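Aldehyde dehydrogenase 12 (Zea mays, PDB 6D97) catalyses the NAD+-dependent oxidation of L-glutamate gamma-semialdehyde to glutamate, the last step of proline catabolism in plants. Local coordinates at residues Gln153-Asn158 with Ala212-Asn217; Trp299-Pro304 with Glu453-Met458; Val415-Ile420 with Glu445-Leu450; Asn500-Pro505 with Pro517-Leu522. All coordinates share one frame; numbering follows the deposited sequence.

The four contacts fall into two pairs. Contacts 1 and 4, with centres about 12 Å apart, share a core: Ile520 of the helix in contact 4 packs on Phe155, Tyr214 and Met215 of contact 1, and both border the second subunit. Contacts 2 and 3, centres about 9 Å apart, use successive parts of helix 448-457. About 35 Å separates the centres of contacts 1 and 2, on opposite sides of the chain's centre. Contacts 2 and 4, centres about 24 Å apart, both meet the third subunit. None includes an NAD-pocket residue: contact 1 joins helices 142-157 and 203-214, contact 4 a loop and helix 517-524, contacts 2 and 3 the seven-stranded sheet and its covering helices.

Contact 1 (Gln153-Asn158 with Ala212-Asn217); sequences QKFLEN and ALYMGN
Phe155 and Tyr214 approach from opposite directions through different first torsions: the Phe155 ring swings out with CG on the far side from its backbone N (chi1 165°), whereas Tyr214 holds CG beside its own N and opposite the carbonyl carbon (chi1 -68°). Long side chains are needed, because even the nearest CA atoms, those of Leu156 and Tyr214, are 11.3 Å apart. Phe155 CZ meets Tyr214 CE2 at 4.0 Å. Leu156 crosses the phenol at about a right angle and sets its CD2 branch 4.0 Å from Tyr214 OH. That hydroxyl is hydrogen-bonded to Ser114 OG on helix 105-121, while Phe159 packs against both rings. Tyrosine therefore suits its place, with apolar flanks for the core and one polar end that finds a partner.

Helix 203-214, which bears Tyr214, forms the beta-alpha-beta crossover between parallel strands 191-196 and 218-223 of the Rossmann-type sheet. It closes in a Schellman motif at Gly216, whose phi of 106° would press a side chain against the preceding carbonyl O. Ala212 O is gripped twice, by Asn217 N and by Asn217 ND2, the latter 2.9 Å away on a lone pair. No hydrogen bond joins the two segments: they meet mainly by apolar packing of buried side chains, including carbons against the phenol oxygen, which is satisfied from a third helix.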
loop_
_atom_site.group_PDB
_atom_site.type_symbol
_atom_site.label_atom_id
_atom_site.label_comp_id
_atom_site.label_asym_id
_atom_site.label_seq_id
_atom_site.Cartn_x
_atom_site.Cartn_y
_atom_site.Cartn_z
ATOM N N GLN A 153 -3.017 -18.255 18.930
ATOM C CA GLN A 153 -3.373 -17.177 19.847
ATOM C C GLN A 153 -2.892 -15.831 19.318
ATOM O O GLN A 153 -3.629 -14.838 19.347
ATOM C CB GLN A 153 -2.792 -17.468 21.233
ATOM C CG GLN A 153 -3.383 -16.649 22.367
ATOM C CD GLN A 153 -2.755 -15.281 22.492
ATOM O OE1 GLN A 153 -1.632 -15.054 22.037
ATOM N NE2 GLN A 153 -3.481 -14.355 23.110
ATOM N N LYS A 154 -1.654 -15.789 18.814
ATOM C CA LYS A 154 -1.099 -14.549 18.277
ATOM C C LYS A 154 -1.857 -14.090 17.038
ATOM O O LYS A 154 -2.108 -12.891 16.869
ATOM C CB LYS A 154 0.386 -14.734 17.963
ATOM C CG LYS A 154 1.308 -14.480 19.150
ATOM C CD LYS A 154 1.409 -12.989 19.442
ATOM C CE LYS A 154 2.141 -12.716 20.744
ATOM N NZ LYS A 154 1.347 -13.131 21.931
ATOM N N PHE A 155 -2.223 -15.030 16.160
ATOM C CA PHE A 155 -2.993 -14.691 14.967
ATOM C C PHE A 155 -4.293 -13.987 15.337
ATOM O O PHE A 155 -4.643 -12.956 14.751
ATOM C CB PHE A 155 -3.262 -15.962 14.153
ATOM C CG PHE A 155 -4.332 -15.812 13.106
ATOM C CD1 PHE A 155 -4.012 -15.418 11.816
ATOM C CD2 PHE A 155 -5.657 -16.095 13.407
ATOM C CE1 PHE A 155 -4.997 -15.295 10.852
ATOM C CE2 PHE A 155 -6.645 -15.969 12.454
ATOM C CZ PHE A 155 -6.317 -15.572 11.173
ATOM N N LEU A 156 -5.017 -14.529 16.319
ATOM C CA LEU A 156 -6.252 -13.895 16.769
ATOM C C LEU A 156 -5.984 -12.512 17.348
ATOM O O LEU A 156 -6.801 -11.597 17.193
ATOM C CB LEU A 156 -6.950 -14.786 17.797
ATOM C CG LEU A 156 -7.496 -16.120 17.282
ATOM C CD1 LEU A 156 -8.001 -16.982 18.435
ATOM C CD2 LEU A 156 -8.591 -15.889 16.248
ATOM N N GLU A 157 -4.839 -12.336 18.015
ATOM C CA GLU A 157 -4.495 -11.017 18.534
ATOM C C GLU A 157 -4.282 -10.011 17.411
ATOM O O GLU A 157 -4.492 -8.812 17.613
ATOM C CB GLU A 157 -3.252 -11.094 19.422
ATOM C CG GLU A 157 -3.547 -11.460 20.866
ATOM C CD GLU A 157 -2.395 -11.131 21.799
ATOM O OE1 GLU A 157 -2.504 -11.427 23.009
ATOM O OE2 GLU A 157 -1.385 -10.569 21.322
ATOM N N ASN A 158 -3.889 -10.474 16.222
ATOM C CA ASN A 158 -3.667 -9.562 15.105
ATOM C C ASN A 158 -4.959 -9.030 14.506
ATOM O O ASN A 158 -4.910 -8.082 13.714
ATOM C CB ASN A 158 -2.848 -10.248 14.010
ATOM C CG ASN A 158 -1.412 -10.491 14.423
ATOM O OD1 ASN A 158 -0.916 -9.891 15.377
ATOM N ND2 ASN A 158 -0.732 -11.369 13.699
ATOM N N ALA A 212 -11.565 -16.858 6.169
ATOM C CA ALA A 212 -12.773 -16.944 5.357
ATOM C C ALA A 212 -13.897 -16.108 5.957
ATOM O O ALA A 212 -14.572 -15.353 5.247
ATOM C CB ALA A 212 -13.205 -18.402 5.208
ATOM N N LEU A 213 -14.104 -16.221 7.273
ATOM C CA LEU A 213 -15.172 -15.465 7.917
ATOM C C LEU A 213 -14.903 -13.967 7.869
ATOM O O LEU A 213 -15.828 -13.173 7.651
ATOM C CB LEU A 213 -15.347 -15.926 9.363
ATOM C CG LEU A 213 -15.990 -17.299 9.556
ATOM C CD1 LEU A 213 -15.856 -17.757 11.006
ATOM C CD2 LEU A 213 -17.444 -17.256 9.137
ATOM N N TYR A 214 -13.643 -13.562 8.065
ATOM C CA TYR A 214 -13.306 -12.141 8.090
ATOM C C TYR A 214 -13.753 -11.437 6.814
ATOM O O TYR A 214 -14.322 -10.340 6.867
ATOM C CB TYR A 214 -11.800 -11.948 8.275
ATOM C CG TYR A 214 -11.237 -12.343 9.621
ATOM C CD1 TYR A 214 -12.042 -12.389 10.752
ATOM C CD2 TYR A 214 -9.889 -12.660 9.758
ATOM C CE1 TYR A 214 -11.522 -12.746 11.983
ATOM C CE2 TYR A 214 -9.358 -13.022 10.979
ATOM C CZ TYR A 214 -10.176 -13.062 12.091
ATOM O OH TYR A 214 -9.642 -13.421 13.310
ATOM N N MET A 215 -13.496 -12.048 5.658
ATOM C CA MET A 215 -13.763 -11.385 4.388
ATOM C C MET A 215 -15.226 -11.452 3.977
ATOM O O MET A 215 -15.593 -10.845 2.964
ATOM C CB MET A 215 -12.891 -11.984 3.284
ATOM C CG MET A 215 -11.402 -11.920 3.584
ATOM S SD MET A 215 -10.869 -10.288 4.143
ATOM C CE MET A 215 -11.193 -9.298 2.686
ATOM N N GLY A 216 -16.058 -12.166 4.720
ATOM C CA GLY A 216 -17.474 -12.227 4.455
ATOM C C GLY A 216 -17.989 -13.521 3.849
ATOM O O GLY A 216 -19.117 -13.533 3.339
ATOM N N ASN A 217 -17.212 -14.598 3.886
ATOM C CA ASN A 217 -17.654 -15.876 3.353
ATOM C C ASN A 217 -18.394 -16.677 4.421
ATOM O O ASN A 217 -18.320 -16.385 5.618
ATOM C CB ASN A 217 -16.465 -16.684 2.830
ATOM C CG ASN A 217 -15.619 -15.906 1.839
ATOM O OD1 ASN A 217 -15.980 -15.774 0.670
ATOM N ND2 ASN A 217 -14.485 -15.391 2.302
#

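Contact 2 (Trp299-Pro304 with Glu453-Met458); sequences WKILGP and EACERM
Cys455 SG sits almost exactly above the five-membered ring of Trp299, 3.5 Å from its centroid and only 3° off the ring normal, a sulfur-aromatic contact made over the face. It joins strand 298-302 of the seven-stranded mixed sheet to helix 448-457, the helix of the beta-alpha-beta crossover between parallel strands 437-443 and 463-467. This crossover passes over the two strands between them, 331-337 and 298-302, which brings the helix onto Trp299. The Trp299 CB points toward the helix, and an uncommon chi1 of 46°, with CG between backbone N and carbonyl carbon, sets how the ring presents its face to Cys455. Cys455 CB also leans over this ring in a CH-pi contact, so a small, polarisable residue suits the place.

A second sulfur, Met458 SD, adds a Met-aromatic contact, 3.8 Å from Trp299 CD1, on an extended, flexible chain. Ile301, two residues along the strand, contributes a more distant touch through CD1, 4.4 Å from Cys455 SG. On the helix, Arg457 NH1 pairs with Glu453 OE2 one turn earlier, and Glu456 OE2 accepts a bond from Lys94 N of the third subunit.

With a serine in place of the Trp299 indole, both sulfurs would probably lose their aromatic partner and a gap would open between sheet and helix. A water accepts from Trp299 NE1 at 2.8 Å and lies 2.9 Å from Cys455 O.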
loop_
_atom_site.group_PDB
_atom_site.type_symbol
_atom_site.label_atom_id
_atom_site.label_comp_id
_atom_site.label_asym_id
_atom_site.label_seq_id
_atom_site.Cartn_x
_atom_site.Cartn_y
_atom_site.Cartn_z
ATOM N N TRP A 299 14.166 -28.184 0.709
ATOM C CA TRP A 299 15.603 -28.349 0.672
ATOM C C TRP A 299 16.276 -27.324 1.571
ATOM O O TRP A 299 15.739 -26.241 1.822
ATOM C CB TRP A 299 16.163 -28.231 -0.767
ATOM C CG TRP A 299 15.647 -27.073 -1.578
ATOM C CD1 TRP A 299 14.632 -27.097 -2.495
ATOM C CD2 TRP A 299 16.142 -25.730 -1.566
ATOM N NE1 TRP A 299 14.459 -25.847 -3.041
ATOM C CE2 TRP A 299 15.372 -24.990 -2.487
ATOM C CE3 TRP A 299 17.157 -25.079 -0.858
ATOM C CZ2 TRP A 299 15.586 -23.633 -2.717
ATOM C CZ3 TRP A 299 17.365 -23.736 -1.083
ATOM C CH2 TRP A 299 16.583 -23.025 -2.004
ATOM N N LYS A 300 17.456 -27.691 2.063
ATOM C CA LYS A 300 18.360 -26.781 2.749
ATOM C C LYS A 300 19.702 -26.850 2.047
ATOM O O LYS A 300 20.244 -27.943 1.839
ATOM C CB LYS A 300 18.513 -27.134 4.229
ATOM C CG LYS A 300 19.535 -26.281 4.954
ATOM C CD LYS A 300 19.560 -26.601 6.437
ATOM C CE LYS A 300 18.363 -25.994 7.156
ATOM N NZ LYS A 300 18.109 -26.646 8.472
ATOM N N ILE A 301 20.210 -25.691 1.646
ATOM C CA ILE A 301 21.528 -25.565 1.043
ATOM C C ILE A 301 22.448 -24.925 2.070
ATOM O O ILE A 301 22.120 -23.876 2.638
ATOM C CB ILE A 301 21.487 -24.728 -0.247
ATOM C CG1 ILE A 301 20.628 -25.402 -1.319
ATOM C CG2 ILE A 301 22.888 -24.501 -0.767
ATOM C CD1 ILE A 301 20.409 -24.524 -2.538
ATOM N N LEU A 302 23.586 -25.563 2.320
ATOM C CA LEU A 302 24.635 -24.972 3.137
ATOM C C LEU A 302 25.635 -24.278 2.221
ATOM O O LEU A 302 26.145 -24.888 1.274
ATOM C CB LEU A 302 25.344 -26.033 3.981
ATOM C CG LEU A 302 24.531 -26.971 4.877
ATOM C CD1 LEU A 302 25.477 -27.877 5.653
ATOM C CD2 LEU A 302 23.625 -26.208 5.828
ATOM N N GLY A 303 25.905 -23.008 2.499
ATOM C CA GLY A 303 26.861 -22.259 1.724
ATOM C C GLY A 303 28.286 -22.613 2.083
ATOM O O GLY A 303 28.563 -23.486 2.915
ATOM N N PRO A 304 29.230 -21.919 1.441
ATOM C CA PRO A 304 30.648 -22.226 1.674
ATOM C C PRO A 304 31.189 -21.718 3.000
ATOM O O PRO A 304 32.213 -22.235 3.465
ATOM C CB PRO A 304 31.349 -21.537 0.498
ATOM C CG PRO A 304 30.464 -20.380 0.182
ATOM C CD PRO A 304 29.050 -20.831 0.465
ATOM N N GLU A 453 20.053 -26.909 -10.377
ATOM C CA GLU A 453 19.317 -27.725 -11.339
ATOM C C GLU A 453 18.384 -28.694 -10.628
ATOM O O GLU A 453 17.227 -28.866 -11.032
ATOM C CB GLU A 453 20.283 -28.492 -12.244
ATOM C CG GLU A 453 19.579 -29.464 -13.185
ATOM C CD GLU A 453 20.531 -30.419 -13.887
ATOM O OE1 GLU A 453 21.708 -30.055 -14.089
ATOM O OE2 GLU A 453 20.101 -31.542 -14.229
ATOM N N ALA A 454 18.866 -29.333 -9.559
ATOM C CA ALA A 454 18.025 -30.265 -8.815
ATOM C C ALA A 454 16.827 -29.556 -8.197
ATOM O O ALA A 454 15.715 -30.097 -8.192
ATOM C CB ALA A 454 18.846 -30.970 -7.738
ATOM N N CYS A 455 17.030 -28.344 -7.674
ATOM C CA CYS A 455 15.916 -27.616 -7.076
ATOM C C CYS A 455 14.908 -27.184 -8.134
ATOM O O CYS A 455 13.696 -27.203 -7.890
ATOM C CB CYS A 455 16.430 -26.404 -6.294
ATOM S SG CYS A 455 17.438 -26.791 -4.840
ATOM N N GLU A 456 15.387 -26.801 -9.319
ATOM C CA GLU A 456 14.479 -26.397 -10.388
ATOM C C GLU A 456 13.694 -27.584 -10.937
ATOM O O GLU A 456 12.556 -27.419 -11.389
ATOM C CB GLU A 456 15.270 -25.701 -11.498
ATOM C CG GLU A 456 14.484 -25.399 -12.765
ATOM C CD GLU A 456 13.554 -24.208 -12.624
ATOM O OE1 GLU A 456 13.554 -23.567 -11.548
ATOM O OE2 GLU A 456 12.822 -23.912 -13.596
ATOM N N ARG A 457 14.269 -28.787 -10.889
ATOM C CA ARG A 457 13.584 -29.963 -11.408
ATOM C C ARG A 457 12.525 -30.510 -10.458
ATOM O O ARG A 457 11.744 -31.375 -10.868
ATOM C CB ARG A 457 14.602 -31.058 -11.744
ATOM C CG ARG A 457 15.344 -30.821 -13.052
ATOM C CD ARG A 457 16.569 -31.721 -13.187
ATOM N NE ARG A 457 16.226 -33.139 -13.273
ATOM C CZ ARG A 457 17.118 -34.125 -13.258
ATOM N NH1 ARG A 457 18.411 -33.852 -13.156
ATOM N NH2 ARG A 457 16.713 -35.386 -13.342
ATOM N N MET A 458 12.473 -30.029 -9.216
ATOM C CA MET A 458 11.451 -30.477 -8.281
ATOM C C MET A 458 10.083 -29.938 -8.688
ATOM O O MET A 458 9.971 -28.912 -9.364
ATOM C CB MET A 458 11.789 -30.031 -6.856
ATOM C CG MET A 458 13.031 -30.694 -6.276
ATOM S SD MET A 458 13.632 -29.909 -4.768
ATOM C CE MET A 458 15.213 -30.729 -4.580
HETATM O O HOH W 1 12.830 -26.343 -5.298
#

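Contact 3 (Val415-Ile420 with Glu445-Leu450); sequences VPLEEI and EDQLEL
Gln447 reaches across to Leu417 and Glu418, where the short helix 417-420 and the start of helix 448-457 meet beside strand 437-443 of the seven-stranded mixed sheet. From CB, which points toward the other segment, its chain runs straight through CG (chi2 -176°) and carries the amide at CD across. There the two ends of the amide part company. OE1 accepts a hydrogen bond from Ser444 N, just before the segment, and rests 4.2 Å from Leu417 CD2. NE2 faces the Glu418 carboxylate, 3.5 Å from Glu418 OE1, too long to count as a bond, with amide and carboxylate planes turned 79° from each other. Glutamine suits this margin because it has the reach to cross while its OE1 takes a backbone N-H.

Gln447 is the N-cap residue of its helix, and Pro416 holds the same position before helix 417-420, where proline fits because the helix needs no N-H from it. Glu418 lies in the first turn, where its charge is probably favourable to the helix dipole. Leu417 is the buried member of the contact, packed on Thr441 and Tyr443 of strand 437-443. Across the contact its CD2 branch, crossing Leu450 obliquely, lies 3.9 Å from Leu450 CB.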
loop_
_atom_site.group_PDB
_atom_site.type_symbol
_atom_site.label_atom_id
_atom_site.label_comp_id
_atom_site.label_asym_id
_atom_site.label_seq_id
_atom_site.Cartn_x
_atom_site.Cartn_y
_atom_site.Cartn_z
ATOM N N VAL A 415 23.221 -39.658 -0.451
ATOM C CA VAL A 415 23.234 -40.053 -1.857
ATOM C C VAL A 415 24.136 -39.076 -2.603
ATOM O O VAL A 415 23.929 -37.858 -2.508
ATOM C CB VAL A 415 21.818 -40.078 -2.459
ATOM C CG1 VAL A 415 21.875 -40.540 -3.903
ATOM C CG2 VAL A 415 20.893 -40.979 -1.644
ATOM N N PRO A 416 25.149 -39.550 -3.330
ATOM C CA PRO A 416 26.038 -38.626 -4.047
ATOM C C PRO A 416 25.258 -37.747 -5.015
ATOM O O PRO A 416 24.314 -38.196 -5.669
ATOM C CB PRO A 416 27.005 -39.562 -4.782
ATOM C CG PRO A 416 26.973 -40.830 -3.996
ATOM C CD PRO A 416 25.565 -40.953 -3.486
ATOM N N LEU A 417 25.658 -36.474 -5.089
ATOM C CA LEU A 417 24.901 -35.494 -5.865
ATOM C C LEU A 417 24.788 -35.899 -7.328
ATOM O O LEU A 417 23.723 -35.753 -7.940
ATOM C CB LEU A 417 25.548 -34.114 -5.742
ATOM C CG LEU A 417 24.967 -33.003 -6.618
ATOM C CD1 LEU A 417 23.514 -32.770 -6.274
ATOM C CD2 LEU A 417 25.770 -31.724 -6.453
ATOM N N GLU A 418 25.875 -36.416 -7.907
ATOM C CA GLU A 418 25.866 -36.772 -9.322
ATOM C C GLU A 418 24.886 -37.900 -9.618
ATOM O O GLU A 418 24.346 -37.975 -10.728
ATOM C CB GLU A 418 27.272 -37.161 -9.771
ATOM C CG GLU A 418 28.173 -35.982 -10.084
ATOM C CD GLU A 418 29.591 -36.196 -9.599
ATOM O OE1 GLU A 418 29.856 -35.923 -8.409
ATOM O OE2 GLU A 418 30.434 -36.653 -10.402
ATOM N N GLU A 419 24.647 -38.788 -8.651
ATOM C CA GLU A 419 23.669 -39.848 -8.858
ATOM C C GLU A 419 22.245 -39.321 -8.719
ATOM O O GLU A 419 21.340 -39.782 -9.425
ATOM C CB GLU A 419 23.916 -40.993 -7.876
ATOM C CG GLU A 419 25.338 -41.551 -7.898
ATOM C CD GLU A 419 25.664 -42.299 -9.179
ATOM O OE1 GLU A 419 24.715 -42.663 -9.908
ATOM O OE2 GLU A 419 26.866 -42.522 -9.452
ATOM N N ILE A 420 22.035 -38.358 -7.817
ATOM C CA ILE A 420 20.713 -37.759 -7.634
ATOM C C ILE A 420 20.198 -37.185 -8.949
ATOM O O ILE A 420 19.038 -37.386 -9.326
ATOM C CB ILE A 420 20.765 -36.681 -6.535
ATOM C CG1 ILE A 420 21.117 -37.297 -5.182
ATOM C CG2 ILE A 420 19.447 -35.930 -6.445
ATOM C CD1 ILE A 420 21.417 -36.268 -4.124
ATOM N N GLU A 445 32.685 -26.629 -4.549
ATOM C CA GLU A 445 32.579 -25.227 -4.937
ATOM C C GLU A 445 32.193 -25.075 -6.403
ATOM O O GLU A 445 31.607 -24.057 -6.787
ATOM C CB GLU A 445 33.894 -24.502 -4.650
ATOM N N ASP A 446 32.479 -26.081 -7.228
ATOM C CA ASP A 446 32.229 -26.004 -8.661
ATOM C C ASP A 446 30.843 -26.496 -9.060
ATOM O O ASP A 446 30.505 -26.436 -10.247
ATOM C CB ASP A 446 33.286 -26.813 -9.426
ATOM C CG ASP A 446 34.663 -26.732 -8.789
ATOM O OD1 ASP A 446 34.933 -27.513 -7.851
ATOM O OD2 ASP A 446 35.473 -25.883 -9.222
ATOM N N GLN A 447 30.032 -26.970 -8.112
ATOM C CA GLN A 447 28.828 -27.730 -8.428
ATOM C C GLN A 447 27.535 -27.041 -8.002
ATOM O O GLN A 447 26.495 -27.704 -7.914
ATOM C CB GLN A 447 28.895 -29.115 -7.782
ATOM C CG GLN A 447 30.056 -29.980 -8.227
ATOM C CD GLN A 447 29.992 -31.370 -7.626
ATOM O OE1 GLN A 447 29.927 -31.531 -6.405
ATOM N NE2 GLN A 447 29.989 -32.383 -8.481
ATOM N N LEU A 448 27.565 -25.733 -7.726
ATOM C CA LEU A 448 26.335 -25.062 -7.314
ATOM C C LEU A 448 25.261 -25.153 -8.390
ATOM O O LEU A 448 24.068 -25.220 -8.072
ATOM C CB LEU A 448 26.609 -23.599 -6.962
ATOM C CG LEU A 448 25.371 -22.846 -6.457
ATOM C CD1 LEU A 448 24.779 -23.541 -5.233
ATOM C CD2 LEU A 448 25.672 -21.382 -6.162
ATOM N N GLU A 449 25.663 -25.173 -9.665
ATOM C CA GLU A 449 24.690 -25.295 -10.746
ATOM C C GLU A 449 23.924 -26.607 -10.654
ATOM O O GLU A 449 22.710 -26.642 -10.888
ATOM C CB GLU A 449 25.391 -25.181 -12.099
ATOM C CG GLU A 449 26.113 -23.865 -12.303
ATOM C CD GLU A 449 25.164 -22.683 -12.331
ATOM O OE1 GLU A 449 24.006 -22.864 -12.766
ATOM O OE2 GLU A 449 25.574 -21.576 -11.916
ATOM N N LEU A 450 24.618 -27.697 -10.318
ATOM C CA LEU A 450 23.948 -28.984 -10.161
ATOM C C LEU A 450 22.911 -28.928 -9.051
ATOM O O LEU A 450 21.815 -29.486 -9.180
ATOM C CB LEU A 450 24.979 -30.076 -9.872
ATOM C CG LEU A 450 26.134 -30.249 -10.860
ATOM C CD1 LEU A 450 26.984 -31.460 -10.492
ATOM C CD2 LEU A 450 25.616 -30.372 -12.281
#

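Contact 4 (Asn500-Pro505 with Pro517-Leu522); sequences NHWFGP and PEAIKL
Trp502 and Ala519 bring the backbones closest, with CA atoms 6.8 Å apart, where irregular segment 500-505 runs past the first turns of helix 517-524. The indole of Trp502 stands with CG opposite the backbone N (chi1 165°), which carries its six-membered ring to the helix. Trp502 CE3 lies 4.1 Å from Ala519 CB, a methyl small enough to let the large ring come close to the backbone. One turn on, Leu522 crosses the indole at about a right angle and presses CD2 against the ring edge, in its plane, 3.6 Å from Trp502 CH2.

Within the loop, Trp502 NE1 gives a weak hydrogen bond to Gly504 O at 3.2 Å, and Gly504 has to lack a side chain because a CB there would collide with Trp502 CZ2. His501 ND1 donates to Trp502 O at 3.0 Å, from above the carbonyl plane.

The Trp502 ring also meets the ring of His527 of the third subunit, while Glu518 forms a salt bridge with Arg169 of the second. Were Trp502 a valine, Ala519 and Leu522 would be likely to face a gap and His527 to lose its ring partner. Apolar packing thus holds the two segments, with no hydrogen bond between them; the indole N-H bonds weakly within its own loop.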
loop_
_atom_site.group_PDB
_atom_site.type_symbol
_atom_site.label_atom_id
_atom_site.label_comp_id
_atom_site.label_asym_id
_atom_site.label_seq_id
_atom_site.Cartn_x
_atom_site.Cartn_y
_atom_site.Cartn_z
ATOM N N ASN A 500 3.433 -13.901 11.691
ATOM C CA ASN A 500 3.852 -12.564 11.290
ATOM C C ASN A 500 4.358 -12.497 9.855
ATOM O O ASN A 500 4.580 -11.390 9.353
ATOM C CB ASN A 500 4.927 -12.026 12.238
ATOM C CG ASN A 500 5.997 -13.045 12.550
ATOM O OD1 ASN A 500 5.764 -13.980 13.312
ATOM N ND2 ASN A 500 7.184 -12.861 11.979
ATOM N N HIS A 501 4.551 -13.628 9.180
ATOM C CA HIS A 501 4.885 -13.558 7.769
ATOM C C HIS A 501 4.247 -14.720 7.022
ATOM O O HIS A 501 3.770 -15.695 7.610
ATOM C CB HIS A 501 6.402 -13.509 7.535
ATOM C CG HIS A 501 7.132 -14.751 7.934
ATOM N ND1 HIS A 501 7.119 -15.900 7.175
ATOM C CD2 HIS A 501 7.923 -15.014 8.999
ATOM C CE1 HIS A 501 7.860 -16.822 7.763
ATOM N NE2 HIS A 501 8.363 -16.310 8.870
ATOM N N TRP A 502 4.234 -14.570 5.704
ATOM C CA TRP A 502 3.576 -15.503 4.804
ATOM C C TRP A 502 4.126 -16.916 4.954
ATOM O O TRP A 502 5.328 -17.119 5.151
ATOM C CB TRP A 502 3.766 -15.003 3.369
ATOM C CG TRP A 502 3.477 -15.984 2.276
ATOM C CD1 TRP A 502 4.262 -17.034 1.871
ATOM C CD2 TRP A 502 2.342 -15.975 1.406
ATOM N NE1 TRP A 502 3.668 -17.690 0.821
ATOM C CE2 TRP A 502 2.491 -17.059 0.513
ATOM C CE3 TRP A 502 1.209 -15.160 1.296
ATOM C CZ2 TRP A 502 1.546 -17.353 -0.470
ATOM C CZ3 TRP A 502 0.272 -15.454 0.318
ATOM C CH2 TRP A 502 0.451 -16.540 -0.555
ATOM N N PHE A 503 3.228 -17.894 4.871
ATOM C CA PHE A 503 3.589 -19.284 4.630
ATOM C C PHE A 503 2.727 -19.798 3.490
ATOM O O PHE A 503 1.501 -19.642 3.512
ATOM C CB PHE A 503 3.405 -20.164 5.872
ATOM C CG PHE A 503 3.672 -21.629 5.620
ATOM C CD1 PHE A 503 4.938 -22.157 5.796
ATOM C CD2 PHE A 503 2.656 -22.476 5.201
ATOM C CE1 PHE A 503 5.185 -23.499 5.570
ATOM C CE2 PHE A 503 2.902 -23.818 4.966
ATOM C CZ PHE A 503 4.167 -24.329 5.158
ATOM N N GLY A 504 3.369 -20.410 2.504
ATOM C CA GLY A 504 2.686 -20.901 1.334
ATOM C C GLY A 504 3.664 -21.141 0.206
ATOM O O GLY A 504 4.801 -20.661 0.232
ATOM N N PRO A 505 3.247 -21.892 -0.801
ATOM C CA PRO A 505 4.127 -22.185 -1.934
ATOM C C PRO A 505 4.201 -20.989 -2.880
ATOM O O PRO A 505 3.516 -19.983 -2.708
ATOM C CB PRO A 505 3.447 -23.387 -2.590
ATOM C CG PRO A 505 1.995 -23.164 -2.318
ATOM C CD PRO A 505 1.927 -22.532 -0.951
ATOM N N PRO A 517 -2.361 -10.691 6.805
ATOM C CA PRO A 517 -3.457 -9.982 6.125
ATOM C C PRO A 517 -3.466 -10.196 4.624
ATOM O O PRO A 517 -4.544 -10.337 4.034
ATOM C CB PRO A 517 -3.198 -8.514 6.487
ATOM C CG PRO A 517 -2.454 -8.576 7.790
ATOM C CD PRO A 517 -1.617 -9.819 7.733
ATOM N N GLU A 518 -2.291 -10.223 3.990
ATOM C CA GLU A 518 -2.229 -10.472 2.553
ATOM C C GLU A 518 -2.727 -11.868 2.215
ATOM O O GLU A 518 -3.484 -12.045 1.252
ATOM C CB GLU A 518 -0.803 -10.278 2.040
ATOM C CG GLU A 518 -0.289 -8.858 2.185
ATOM C CD GLU A 518 0.189 -8.557 3.592
ATOM O OE1 GLU A 518 0.434 -9.520 4.351
ATOM O OE2 GLU A 518 0.313 -7.363 3.941
ATOM N N ALA A 519 -2.311 -12.869 2.995
ATOM C CA ALA A 519 -2.753 -14.238 2.757
ATOM C C ALA A 519 -4.267 -14.353 2.862
ATOM O O ALA A 519 -4.907 -15.018 2.040
ATOM C CB ALA A 519 -2.074 -15.183 3.747
ATOM N N ILE A 520 -4.858 -13.703 3.865
ATOM C CA ILE A 520 -6.307 -13.754 4.035
ATOM C C ILE A 520 -7.004 -13.099 2.850
ATOM O O ILE A 520 -7.975 -13.637 2.305
ATOM C CB ILE A 520 -6.708 -13.091 5.361
ATOM C CG1 ILE A 520 -6.174 -13.912 6.532
ATOM C CG2 ILE A 520 -8.218 -12.935 5.437
ATOM C CD1 ILE A 520 -6.406 -13.252 7.878
ATOM N N LYS A 521 -6.514 -11.930 2.430
ATOM C CA LYS A 521 -7.158 -11.213 1.334
ATOM C C LYS A 521 -7.005 -11.954 0.012
ATOM O O LYS A 521 -7.949 -12.008 -0.784
ATOM C CB LYS A 521 -6.596 -9.796 1.229
ATOM C CG LYS A 521 -7.004 -8.877 2.368
ATOM C CD LYS A 521 -6.416 -7.482 2.194
ATOM C CE LYS A 521 -5.200 -7.262 3.073
ATOM N NZ LYS A 521 -4.385 -6.087 2.635
ATOM N N LEU A 522 -5.830 -12.540 -0.241
ATOM C CA LEU A 522 -5.631 -13.283 -1.484
ATOM C C LEU A 522 -6.523 -14.517 -1.538
ATOM O O LEU A 522 -7.153 -14.799 -2.565
ATOM C CB LEU A 522 -4.162 -13.685 -1.625
ATOM C CG LEU A 522 -3.890 -14.823 -2.611
ATOM C CD1 LEU A 522 -3.931 -14.292 -4.040
ATOM C CD2 LEU A 522 -2.569 -15.514 -2.316
#